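Local coordinates for protein glycosyl transferase family 9 (Veillonella parvula, PDB 3TOV) that probably transfers a sugar, likely a heptose, from a nucleotide-activated donor to an acceptor, at residues G271-G276 against Y295-A300; V284-P289 against I303-M308. All blocks are in the same frame, centred on the assembly; numbering follows the deposited sequence.

Contact 1 (G271-G276 against Y295-A300)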
ATOM      1  N   GLY A 271       2.225  -3.923   3.381  1.00 59.10           N
ATOM      2  CA  GLY A 271       1.218  -2.937   3.026  1.00 54.83           C
ATOM      3  C   GLY A 271       1.308  -1.585   3.714  1.00 54.11           C
ATOM      4  O   GLY A 271       1.121  -0.548   3.079  1.00 51.95           O
ATOM      5  N   PRO A 272       1.574  -1.580   5.025  1.00 55.73           N
ATOM      6  CA  PRO A 272       1.715  -0.303   5.734  1.00 54.79           C
ATOM      7  C   PRO A 272       2.780   0.602   5.124  1.00 48.71           C
ATOM      8  O   PRO A 272       2.711   1.813   5.317  1.00 43.07           O
ATOM      9  CB  PRO A 272       2.133  -0.730   7.139  1.00 54.94           C
ATOM     10  CG  PRO A 272       1.534  -2.087   7.297  1.00 57.09           C
ATOM     11  CD  PRO A 272       1.599  -2.731   5.943  1.00 56.99           C
HETATM   12  N   MSE A 273       3.750   0.030   4.414  1.00 50.56           N
HETATM   13  CA  MSE A 273       4.759   0.836   3.725  1.00 50.00           C
HETATM   14  C   MSE A 273       4.126   1.710   2.637  1.00 50.38           C
HETATM   15  O   MSE A 273       4.474   2.881   2.487  1.00 48.34           O
HETATM   16  CB  MSE A 273       5.830  -0.057   3.118  1.00 51.19           C
HETATM   17  CG  MSE A 273       6.993   0.697   2.494  1.00 49.25           C
HETATM   18 SE   MSE A 273       8.042  -0.433   1.298  0.47 40.84          SE
HETATM   19  CE  MSE A 273       6.756  -0.720  -0.142  1.00 20.81           C
ATOM     20  N   HIS A 274       3.186   1.147   1.886  1.00 49.68           N
ATOM     21  CA  HIS A 274       2.454   1.932   0.901  1.00 50.62           C
ATOM     22  C   HIS A 274       1.547   2.995   1.549  1.00 57.85           C
ATOM     23  O   HIS A 274       1.452   4.121   1.055  1.00 64.05           O
ATOM     24  CB  HIS A 274       1.691   1.021  -0.056  1.00 47.09           C
ATOM     25  CG  HIS A 274       2.556  -0.008  -0.714  1.00 52.84           C
ATOM     26  ND1 HIS A 274       2.641  -1.307  -0.260  1.00 59.52           N
ATOM     27  CD2 HIS A 274       3.392   0.075  -1.775  1.00 54.82           C
ATOM     28  CE1 HIS A 274       3.481  -1.985  -1.023  1.00 58.23           C
ATOM     29  NE2 HIS A 274       3.952  -1.170  -1.948  1.00 56.70           N
ATOM     30  N   VAL A 275       0.899   2.642   2.657  1.00 55.25           N
ATOM     31  CA  VAL A 275       0.135   3.616   3.432  1.00 52.30           C
ATOM     32  C   VAL A 275       1.015   4.807   3.794  1.00 47.13           C
ATOM     33  O   VAL A 275       0.612   5.954   3.675  1.00 46.36           O
ATOM     34  CB  VAL A 275      -0.403   3.008   4.739  1.00 50.64           C
ATOM     35  CG1 VAL A 275      -1.129   4.068   5.562  1.00 45.96           C
ATOM     36  CG2 VAL A 275      -1.308   1.821   4.446  1.00 50.13           C
ATOM     37  N   GLY A 276       2.226   4.525   4.244  1.00 49.07           N
ATOM     38  CA  GLY A 276       3.160   5.586   4.561  1.00 50.21           C
ATOM     39  C   GLY A 276       3.348   6.475   3.354  1.00 49.38           C
ATOM     40  O   GLY A 276       3.042   7.662   3.401  1.00 49.65           O
ATOM     41  N   TYR A 295       7.031  -4.292  -6.516  1.00 48.13           N
ATOM     42  CA  TYR A 295       6.174  -3.767  -5.460  1.00 44.97           C
ATOM     43  C   TYR A 295       6.900  -2.852  -4.454  1.00 51.49           C
ATOM     44  O   TYR A 295       6.555  -2.806  -3.270  1.00 62.28           O
ATOM     45  CB  TYR A 295       5.409  -4.898  -4.757  1.00 36.19           C
ATOM     46  CG  TYR A 295       4.398  -5.600  -5.633  1.00 36.74           C
ATOM     47  CD1 TYR A 295       3.088  -5.147  -5.722  1.00 45.26           C
ATOM     48  CD2 TYR A 295       4.744  -6.717  -6.366  1.00 31.80           C
ATOM     49  CE1 TYR A 295       2.147  -5.790  -6.532  1.00 45.49           C
ATOM     50  CE2 TYR A 295       3.818  -7.366  -7.166  1.00 37.35           C
ATOM     51  CZ  TYR A 295       2.521  -6.899  -7.254  1.00 42.48           C
ATOM     52  OH  TYR A 295       1.601  -7.554  -8.058  1.00 45.86           O
ATOM     53  N   GLY A 296       7.889  -2.108  -4.926  1.00 42.85           N
ATOM     54  CA  GLY A 296       8.589  -1.194  -4.054  1.00 40.93           C
ATOM     55  C   GLY A 296       7.868   0.134  -3.917  1.00 47.41           C
ATOM     56  O   GLY A 296       6.691   0.256  -4.290  1.00 50.29           O
ATOM     57  N   PRO A 297       8.575   1.135  -3.363  1.00 42.11           N
ATOM     58  CA  PRO A 297       8.167   2.530  -3.150  1.00 43.17           C
ATOM     59  C   PRO A 297       7.890   3.292  -4.442  1.00 54.21           C
ATOM     60  O   PRO A 297       8.786   3.929  -5.008  1.00 64.43           O
ATOM     61  CB  PRO A 297       9.372   3.146  -2.443  1.00 38.73           C
ATOM     62  CG  PRO A 297      10.041   2.006  -1.791  1.00 43.55           C
ATOM     63  CD  PRO A 297       9.851   0.832  -2.699  1.00 40.00           C
ATOM     64  N   TYR A 298       6.643   3.246  -4.888  1.00 52.14           N
ATOM     65  CA  TYR A 298       6.269   3.892  -6.134  1.00 49.95           C
ATOM     66  C   TYR A 298       6.251   5.402  -6.032  1.00 54.40           C
ATOM     67  O   TYR A 298       5.533   5.953  -5.193  1.00 57.87           O
ATOM     68  CB  TYR A 298       4.886   3.438  -6.540  1.00 42.93           C
ATOM     69  CG  TYR A 298       4.356   4.127  -7.757  1.00 37.91           C
ATOM     70  CD1 TYR A 298       4.783   3.750  -9.022  1.00 40.11           C
ATOM     71  CD2 TYR A 298       3.415   5.142  -7.651  1.00 35.76           C
ATOM     72  CE1 TYR A 298       4.291   4.359 -10.151  1.00 44.56           C
ATOM     73  CE2 TYR A 298       2.912   5.764  -8.774  1.00 40.47           C
ATOM     74  CZ  TYR A 298       3.352   5.365 -10.026  1.00 49.57           C
ATOM     75  OH  TYR A 298       2.859   5.966 -11.168  1.00 56.97           O
ATOM     76  N   GLN A 299       7.010   6.065  -6.904  1.00 51.33           N
ATOM     77  CA  GLN A 299       6.963   7.517  -6.991  1.00 45.32           C
ATOM     78  C   GLN A 299       7.216   8.132  -5.607  1.00 45.64           C
ATOM     79  O   GLN A 299       6.562   9.099  -5.211  1.00 43.99           O
ATOM     80  CB  GLN A 299       5.592   7.930  -7.510  1.00 44.87           C
ATOM     81  CG  GLN A 299       5.526   9.272  -8.178  1.00 51.48           C
ATOM     82  CD  GLN A 299       4.899   9.180  -9.569  1.00 56.17           C
ATOM     83  OE1 GLN A 299       5.259   8.306 -10.376  1.00 51.40           O
ATOM     84  NE2 GLN A 299       3.953  10.076  -9.853  1.00 53.99           N
ATOM     85  N   ALA A 300       8.172   7.569  -4.874  1.00 46.08           N
ATOM     86  CA  ALA A 300       8.378   7.959  -3.482  1.00 52.15           C
ATOM     87  C   ALA A 300       9.776   8.503  -3.189  1.00 54.99           C
ATOM     88  O   ALA A 300      10.750   8.160  -3.866  1.00 54.63           O
ATOM     89  CB  ALA A 300       8.077   6.778  -2.562  1.00 49.59           C
TER
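Gly-271 O is gripped by two backbone N-H groups of the helix, Val-275 N at 3.2 Å and, weakly, His-274 N at 2.9 Å. One hydrogen bond, a weak one, joins the two segments, from His-274 NE2 to Tyr-295 O at 3.3 Å. The N-H points somewhat off line, at 146°, and Tyr-295 O lies at the imidazole edge, near the ring plane. With chi1 at -54°, His-274 CG sits anti to its own carbonyl carbon, which swings the ring tip over to the loop. Met-273, a selenomethionine, starts anti to its backbone N and then bends at chi3 (68°), so that its CE lies 3.3 Å above one face of the His-274 ring, offset toward the rim. The same methyl approaches Pro-297 CD at 4.3 Å. The helix that contains Met-273 and His-274 follows strand 264-268 of the second Rossmann-like sheet of the GT-B fold, and in heptosyltransferase relatives this helix start probably borders the nucleotide-sugar cleft. An alanine at His-274 would remove the ring, its bond to Tyr-295 O and the surface under Met-273 CE, and would probably loosen the loop's hold on the helix. Pro-297, the centre of an inverse gamma turn, also opens a type II beta turn ending at Ala-300.

Contact 2 (V284-P289 against I303-M308)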
ATOM      1  N   VAL A 284      12.497   4.503   4.640  1.00 38.84           N
ATOM      2  CA  VAL A 284      13.656   3.623   4.612  1.00 34.43           C
ATOM      3  C   VAL A 284      13.066   2.224   4.583  1.00 41.45           C
ATOM      4  O   VAL A 284      12.352   1.827   5.507  1.00 52.19           O
ATOM      5  CB  VAL A 284      14.587   3.792   5.833  1.00 25.50           C
ATOM      6  CG1 VAL A 284      15.671   2.741   5.796  1.00 29.03           C
ATOM      7  CG2 VAL A 284      15.222   5.185   5.869  1.00 19.64           C
ATOM      8  N   ALA A 285      13.330   1.486   3.516  1.00 32.27           N
ATOM      9  CA  ALA A 285      12.655   0.218   3.315  1.00 34.20           C
ATOM     10  C   ALA A 285      13.640  -0.946   3.272  1.00 46.13           C
ATOM     11  O   ALA A 285      14.613  -0.915   2.530  1.00 55.32           O
ATOM     12  CB  ALA A 285      11.832   0.267   2.048  1.00 31.08           C
ATOM     13  N   LEU A 286      13.375  -1.982   4.059  1.00 41.99           N
ATOM     14  CA  LEU A 286      14.303  -3.094   4.154  1.00 39.19           C
ATOM     15  C   LEU A 286      13.874  -4.271   3.307  1.00 46.39           C
ATOM     16  O   LEU A 286      13.065  -5.084   3.740  1.00 53.68           O
ATOM     17  CB  LEU A 286      14.466  -3.539   5.602  1.00 38.72           C
ATOM     18  CG  LEU A 286      15.416  -2.706   6.458  1.00 44.00           C
ATOM     19  CD1 LEU A 286      14.847  -1.337   6.758  1.00 43.17           C
ATOM     20  CD2 LEU A 286      15.686  -3.443   7.737  1.00 49.72           C
ATOM     21  N   TYR A 287      14.419  -4.354   2.096  1.00 40.46           N
ATOM     22  CA  TYR A 287      14.278  -5.539   1.259  1.00 32.54           C
ATOM     23  C   TYR A 287      15.509  -6.386   1.474  1.00 42.37           C
ATOM     24  O   TYR A 287      16.621  -5.865   1.570  1.00 49.38           O
ATOM     25  CB  TYR A 287      14.221  -5.116  -0.196  1.00 40.89           C
ATOM     26  CG  TYR A 287      12.912  -4.494  -0.588  1.00 46.70           C
ATOM     27  CD1 TYR A 287      12.055  -5.148  -1.461  1.00 48.69           C
ATOM     28  CD2 TYR A 287      12.517  -3.267  -0.069  1.00 49.93           C
ATOM     29  CE1 TYR A 287      10.848  -4.598  -1.816  1.00 56.83           C
ATOM     30  CE2 TYR A 287      11.302  -2.707  -0.415  1.00 55.73           C
ATOM     31  CZ  TYR A 287      10.472  -3.380  -1.291  1.00 64.08           C
ATOM     32  OH  TYR A 287       9.259  -2.845  -1.662  1.00 74.46           O
ATOM     33  N   GLY A 288      15.356  -7.693   1.561  1.00 45.10           N
ATOM     34  CA  GLY A 288      16.544  -8.503   1.782  1.00 46.73           C
ATOM     35  C   GLY A 288      17.250  -8.726   0.462  1.00 44.97           C
ATOM     36  O   GLY A 288      17.781  -7.790  -0.146  1.00 37.54           O
ATOM     37  N   PRO A 289      17.246  -9.983   0.015  1.00 46.19           N
ATOM     38  CA  PRO A 289      17.530 -10.459  -1.335  1.00 52.24           C
ATOM     39  C   PRO A 289      16.261 -10.387  -2.174  1.00 63.15           C
ATOM     40  O   PRO A 289      16.071 -11.194  -3.084  1.00 73.14           O
ATOM     41  CB  PRO A 289      17.856 -11.928  -1.097  1.00 55.48           C
ATOM     42  CG  PRO A 289      16.938 -12.300   0.016  1.00 56.79           C
ATOM     43  CD  PRO A 289      16.952 -11.098   0.932  1.00 49.52           C
ATOM     44  N   ILE A 303      14.544   5.043   0.119  1.00 35.94           N
ATOM     45  CA  ILE A 303      15.847   4.432  -0.032  1.00 40.34           C
ATOM     46  C   ILE A 303      15.622   2.983   0.347  1.00 47.26           C
ATOM     47  O   ILE A 303      15.238   2.672   1.472  1.00 52.37           O
ATOM     48  CB  ILE A 303      16.888   4.991   0.963  1.00 36.04           C
ATOM     49  CG1 ILE A 303      17.247   6.433   0.677  1.00 32.65           C
ATOM     50  CG2 ILE A 303      18.164   4.174   0.948  1.00 26.71           C
ATOM     51  CD1 ILE A 303      18.196   6.959   1.731  1.00 35.13           C
ATOM     52  N   VAL A 304      15.866   2.098  -0.598  1.00 45.68           N
ATOM     53  CA  VAL A 304      15.660   0.687  -0.401  1.00 41.09           C
ATOM     54  C   VAL A 304      17.002   0.020  -0.113  1.00 49.27           C
ATOM     55  O   VAL A 304      17.939   0.126  -0.897  1.00 59.79           O
ATOM     56  CB  VAL A 304      15.009   0.117  -1.655  1.00 31.23           C
ATOM     57  CG1 VAL A 304      14.888  -1.406  -1.596  1.00 36.89           C
ATOM     58  CG2 VAL A 304      13.681   0.796  -1.844  1.00 17.70           C
ATOM     59  N   LEU A 305      17.101  -0.645   1.032  1.00 46.54           N
ATOM     60  CA  LEU A 305      18.338  -1.308   1.409  1.00 42.89           C
ATOM     61  C   LEU A 305      18.229  -2.763   1.033  1.00 45.76           C
ATOM     62  O   LEU A 305      17.445  -3.487   1.633  1.00 48.38           O
ATOM     63  CB  LEU A 305      18.593  -1.176   2.916  1.00 41.47           C
ATOM     64  CG  LEU A 305      18.522   0.254   3.473  1.00 39.53           C
ATOM     65  CD1 LEU A 305      18.581   0.296   4.992  1.00 39.42           C
ATOM     66  CD2 LEU A 305      19.604   1.130   2.856  1.00 33.90           C
ATOM     67  N   GLU A 306      18.998  -3.188   0.030  1.00 45.08           N
ATOM     68  CA  GLU A 306      19.052  -4.601  -0.322  1.00 47.96           C
ATOM     69  C   GLU A 306      20.448  -5.207  -0.165  1.00 46.40           C
ATOM     70  O   GLU A 306      21.421  -4.511   0.113  1.00 47.39           O
ATOM     71  CB  GLU A 306      18.481  -4.846  -1.720  1.00 57.77           C
ATOM     72  CG  GLU A 306      18.528  -3.635  -2.637  1.00 62.95           C
ATOM     73  CD  GLU A 306      17.796  -3.864  -3.954  1.00 60.86           C
ATOM     74  OE1 GLU A 306      17.384  -5.022  -4.235  1.00 56.77           O
ATOM     75  OE2 GLU A 306      17.643  -2.869  -4.697  1.00 57.56           O
ATOM     76  N   THR A 307      20.523  -6.521  -0.327  1.00 42.41           N
ATOM     77  CA  THR A 307      21.755  -7.268  -0.133  1.00 40.90           C
ATOM     78  C   THR A 307      23.031  -6.695  -0.804  1.00 55.53           C
ATOM     79  O   THR A 307      24.044  -6.529  -0.127  1.00 54.27           O
ATOM     80  CB  THR A 307      21.553  -8.751  -0.513  1.00 44.11           C
ATOM     81  OG1 THR A 307      20.656  -9.365   0.419  1.00 33.64           O
ATOM     82  CG2 THR A 307      22.892  -9.496  -0.491  1.00 58.25           C
HETATM   83  N   MSE A 308      22.995  -6.414  -2.112  1.00 52.07           N
HETATM   84  CA  MSE A 308      24.148  -5.802  -2.790  1.00 49.31           C
HETATM   85  C   MSE A 308      24.696  -4.596  -2.031  1.00 48.98           C
HETATM   86  O   MSE A 308      25.901  -4.515  -1.768  1.00 49.71           O
HETATM   87  CB  MSE A 308      23.819  -5.346  -4.217  1.00 49.33           C
HETATM   88  CG  MSE A 308      24.305  -6.250  -5.353  1.00 54.63           C
HETATM   89 SE   MSE A 308      26.086  -7.057  -5.206  0.75 77.96          SE
HETATM   90  CE  MSE A 308      26.936  -5.625  -4.233  1.00 27.88           C
TER
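Strands 284-286 and 303-305 run parallel, and their backbones make the firm half of this contact. Ala-285 uses both its polar atoms: its N donates to Ile-303 O at 3.0 Å, in the carbonyl plane, and its O receives Leu-305 N at 2.9 Å, nearly along the C=O axis. On the sheet face carrying Val-284, Leu-286 and Leu-305, Val-284 CG1, anti to its backbone N, crosses obliquely to Leu-305 CD1 at 3.9 Å, while helix 334-347 packs on Val-284. On the face of Ala-285 and Val-304, Val-304 CG1 lies obliquely against the Tyr-287 ring, nearest CD2, and Ala-285 CB meets that ring at its edge, in plane. Beyond the strands the pairing slackens, as Tyr-287 N reaches Leu-305 O only weakly (124°). Toward the exposed Pro-289, Gly-288 O takes Thr-307 N at 3.0 Å from above its carbonyl plane, and a weak bond from Thr-307 OG1 joins it. Strand 302-305 is an edge strand of its sheet and closes the beta-alpha-beta unit that begins with strand 283-286. Glu-306 is at the N-cap position, and the bonds of Thr-307 tie this helix start to the loop, whereas backbone hydrogen bonds hold the strands, with apolar side chains packed on both faces.

The centres of contacts 1 and 2 lie 13 Å apart within the same domain, the one built on the second six-stranded parallel sheet. Their segments alternate along the chain, in the order 271-276, 284-289, 295-300, 303-308, so the path from helix 271-277 through strands 283-286 and 302-305 threads both contacts. Tyr-287 links them: from contact 2 its hydroxyl end packs against Met-273, Tyr-295 and Gly-296 of contact 1, and Pro-297 also packs on Val-304. Contact 2 sits about 17 Å from the centre of the chain, at the sheet's edge; these touches join it to contact 1, about 5 Å from that centre, where His-274 and Tyr-295 touch Leu-24 of the N-terminal half, probably beside the interdomain cleft.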